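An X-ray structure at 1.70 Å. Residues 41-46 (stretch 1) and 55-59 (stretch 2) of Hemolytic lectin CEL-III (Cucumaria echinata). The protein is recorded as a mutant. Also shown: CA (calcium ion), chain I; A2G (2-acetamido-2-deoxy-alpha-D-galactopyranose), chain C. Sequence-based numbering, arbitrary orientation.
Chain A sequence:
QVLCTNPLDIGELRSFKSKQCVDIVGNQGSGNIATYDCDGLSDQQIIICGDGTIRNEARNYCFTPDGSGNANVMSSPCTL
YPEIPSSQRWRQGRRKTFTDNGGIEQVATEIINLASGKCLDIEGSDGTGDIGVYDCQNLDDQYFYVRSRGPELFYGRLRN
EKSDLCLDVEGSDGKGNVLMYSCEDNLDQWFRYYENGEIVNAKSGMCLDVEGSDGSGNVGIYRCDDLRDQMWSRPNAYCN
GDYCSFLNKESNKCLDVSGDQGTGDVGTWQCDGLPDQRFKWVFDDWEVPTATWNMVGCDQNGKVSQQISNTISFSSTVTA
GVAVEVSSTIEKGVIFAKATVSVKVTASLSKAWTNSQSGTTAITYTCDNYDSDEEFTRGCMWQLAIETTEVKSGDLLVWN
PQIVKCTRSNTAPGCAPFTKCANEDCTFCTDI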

# COMPACT_ATOMS: atom_id res chain seq x y z
N LEU A 41 -6.65 -9.32 2.15
CA LEU A 41 -7.38 -9.40 0.88
C LEU A 41 -7.55 -8.01 0.26
O LEU A 41 -7.51 -7.01 0.96
N SER A 42 -7.73 -7.97 -1.06
CA SER A 42 -7.76 -6.69 -1.81
C SER A 42 -8.92 -5.78 -1.46
O SER A 42 -8.81 -4.55 -1.64
N ASP A 43 -10.02 -6.35 -0.96
CA ASP A 43 -11.16 -5.53 -0.49
C ASP A 43 -10.83 -4.67 0.73
O ASP A 43 -11.47 -3.64 0.94
N GLN A 44 -9.83 -5.08 1.51
CA GLN A 44 -9.38 -4.30 2.68
C GLN A 44 -8.30 -3.27 2.30
O GLN A 44 -7.85 -2.50 3.13
N GLN A 45 -7.90 -3.27 1.04
CA GLN A 45 -7.07 -2.20 0.50
C GLN A 45 -7.96 -1.03 0.10
O GLN A 45 -8.53 -1.00 -1.00
N ILE A 46 -8.13 -0.11 1.03
CA ILE A 46 -9.04 1.02 0.85
C ILE A 46 -8.36 2.12 0.01
O ILE A 46 -7.18 2.38 0.16
N ARG A 55 -13.08 4.19 -1.85
CA ARG A 55 -13.26 2.97 -2.62
C ARG A 55 -12.33 1.85 -2.13
O ARG A 55 -11.80 1.93 -1.01
N ASN A 56 -12.14 0.81 -2.94
CA ASN A 56 -11.33 -0.35 -2.52
C ASN A 56 -10.76 -1.06 -3.73
O ASN A 56 -11.23 -0.85 -4.85
N GLU A 57 -9.75 -1.90 -3.51
CA GLU A 57 -9.03 -2.47 -4.65
C GLU A 57 -9.70 -3.68 -5.29
O GLU A 57 -9.33 -4.08 -6.40
N ALA A 58 -10.68 -4.27 -4.60
CA ALA A 58 -11.36 -5.46 -5.12
C ALA A 58 -12.43 -5.06 -6.13
O ALA A 58 -12.63 -5.77 -7.11
N ARG A 59 -13.10 -3.93 -5.88
CA ARG A 59 -14.19 -3.47 -6.74
C ARG A 59 -14.30 -1.95 -6.70
O ARG A 59 -14.13 -1.34 -5.65

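What does Glu57, the residue with the most surface covered here, contribute? Its CA-to-CB bond points toward the first stretch, where CB lies 3.4 Å from Ser42 O. With chi1 and chi2 both m, the chain then bends so that CG packs 3.6 Å from Gln45 CB, while the carboxylate leads away. The backbone anchors this packing: Glu57 N donates to Gln45 O at 2.9 Å and, weakly, to Ser42 O at 3.4 Å.

How does the short Ala58 fill its place? Its methyl points toward the 3-10 segment, with CB 3.3 Å from Ser42 OG, a p rotamer, and 3.8 Å from Asp43 CB. Asp43, also p, sends its carboxylate away from this contact: OD2 binds the calcium ion at 2.4 Å, and OD1 accepts a hydrogen bond from a water at 2.6 Å. That water and the sugar hydroxyls O3 and O4 also coordinate the calcium.

What holds Asn56 in position? In its p rotamer, OD1 accepts from Ala58 N at 2.9 Å and Arg59 N at 3.0 Å, tying down the turn after the strand. Its CB rests 3.5 Å from Asp43 O and 4.0 Å from Ile46 CD1. Ile46, m at both chi angles, shares its sheet face, as expected for an antiparallel bridge pair.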

# COMPACT_ATOMS: atom_id res chain seq x y z
CB LEU A 41 -8.74 -10.10 1.07
CG LEU A 41 -8.68 -11.52 1.65
CD1 LEU A 41 -10.09 -12.03 1.95
CD2 LEU A 41 -7.91 -12.44 0.67
CB SER A 42 -7.76 -6.97 -3.31
OG SER A 42 -8.95 -7.65 -3.68
CB ASP A 43 -12.42 -6.38 -0.24
CG ASP A 43 -12.25 -7.35 0.91
OD1 ASP A 43 -11.20 -8.00 0.99
OD2 ASP A 43 -13.17 -7.46 1.74
CB GLN A 44 -8.89 -5.20 3.84
CG GLN A 44 -10.03 -5.75 4.71
CD GLN A 44 -9.56 -6.71 5.77
OE1 GLN A 44 -8.35 -6.87 5.99
NE2 GLN A 44 -10.50 -7.38 6.43
CB GLN A 45 -6.23 -2.71 -0.67
CG GLN A 45 -5.18 -3.75 -0.23
CD GLN A 45 -4.03 -3.14 0.57
OE1 GLN A 45 -3.25 -2.34 0.05
NE2 GLN A 45 -3.91 -3.53 1.83
CB ILE A 46 -9.52 1.54 2.22
CG1 ILE A 46 -10.25 0.43 3.00
CG2 ILE A 46 -10.43 2.77 2.04
CD1 ILE A 46 -11.32 -0.35 2.21
CB ARG A 55 -13.06 3.26 -4.12
CG ARG A 55 -13.72 4.58 -4.53
CD ARG A 55 -13.72 4.75 -6.05
NE ARG A 55 -14.03 6.11 -6.45
CZ ARG A 55 -14.33 6.46 -7.70
NH1 ARG A 55 -14.39 5.54 -8.65
NH2 ARG A 55 -14.59 7.74 -7.99
CB ASN A 56 -12.12 -1.31 -1.61
CG ASN A 56 -13.13 -2.15 -2.39
OD1 ASN A 56 -12.77 -3.18 -2.96
ND2 ASN A 56 -14.39 -1.70 -2.40
CB GLU A 57 -7.59 -2.81 -4.26
CG GLU A 57 -6.70 -1.57 -4.10
CD GLU A 57 -6.32 -0.93 -5.43
OE1 GLU A 57 -6.70 -1.44 -6.53
OE2 GLU A 57 -5.62 0.11 -5.37
CB ALA A 58 -11.96 -6.28 -4.01
CB ARG A 59 -15.51 -4.11 -6.31
CG ARG A 59 -16.68 -3.81 -7.24
CD ARG A 59 -17.78 -4.88 -7.15
NE ARG A 59 -18.64 -4.78 -8.34
CZ ARG A 59 -19.77 -5.45 -8.53
NH1 ARG A 59 -20.21 -6.29 -7.60
NH2 ARG A 59 -20.45 -5.28 -9.65
CA CA I . -13.55 -8.83 3.67
O5 A2G C . -16.22 -12.49 5.69
C1 A2G C . -15.31 -13.38 5.03
O1 A2G C . -14.79 -14.35 5.94
C2 A2G C . -14.16 -12.59 4.41
N2 A2G C . -13.16 -13.57 3.94
C3 A2G C . -13.48 -11.71 5.47
O3 A2G C . -12.55 -10.85 4.78
C4 A2G C . -14.51 -10.88 6.27
O4 A2G C . -15.10 -9.90 5.41
C5 A2G C . -15.66 -11.75 6.79
C6 A2G C . -16.75 -10.90 7.42
O6 A2G C . -17.66 -11.71 8.18
C7 A2G C . -13.21 -14.10 2.72
O7 A2G C . -14.08 -13.81 1.91
C8 A2G C . -12.13 -15.08 2.37
O HOH W 1 -11.03 -8.69 3.44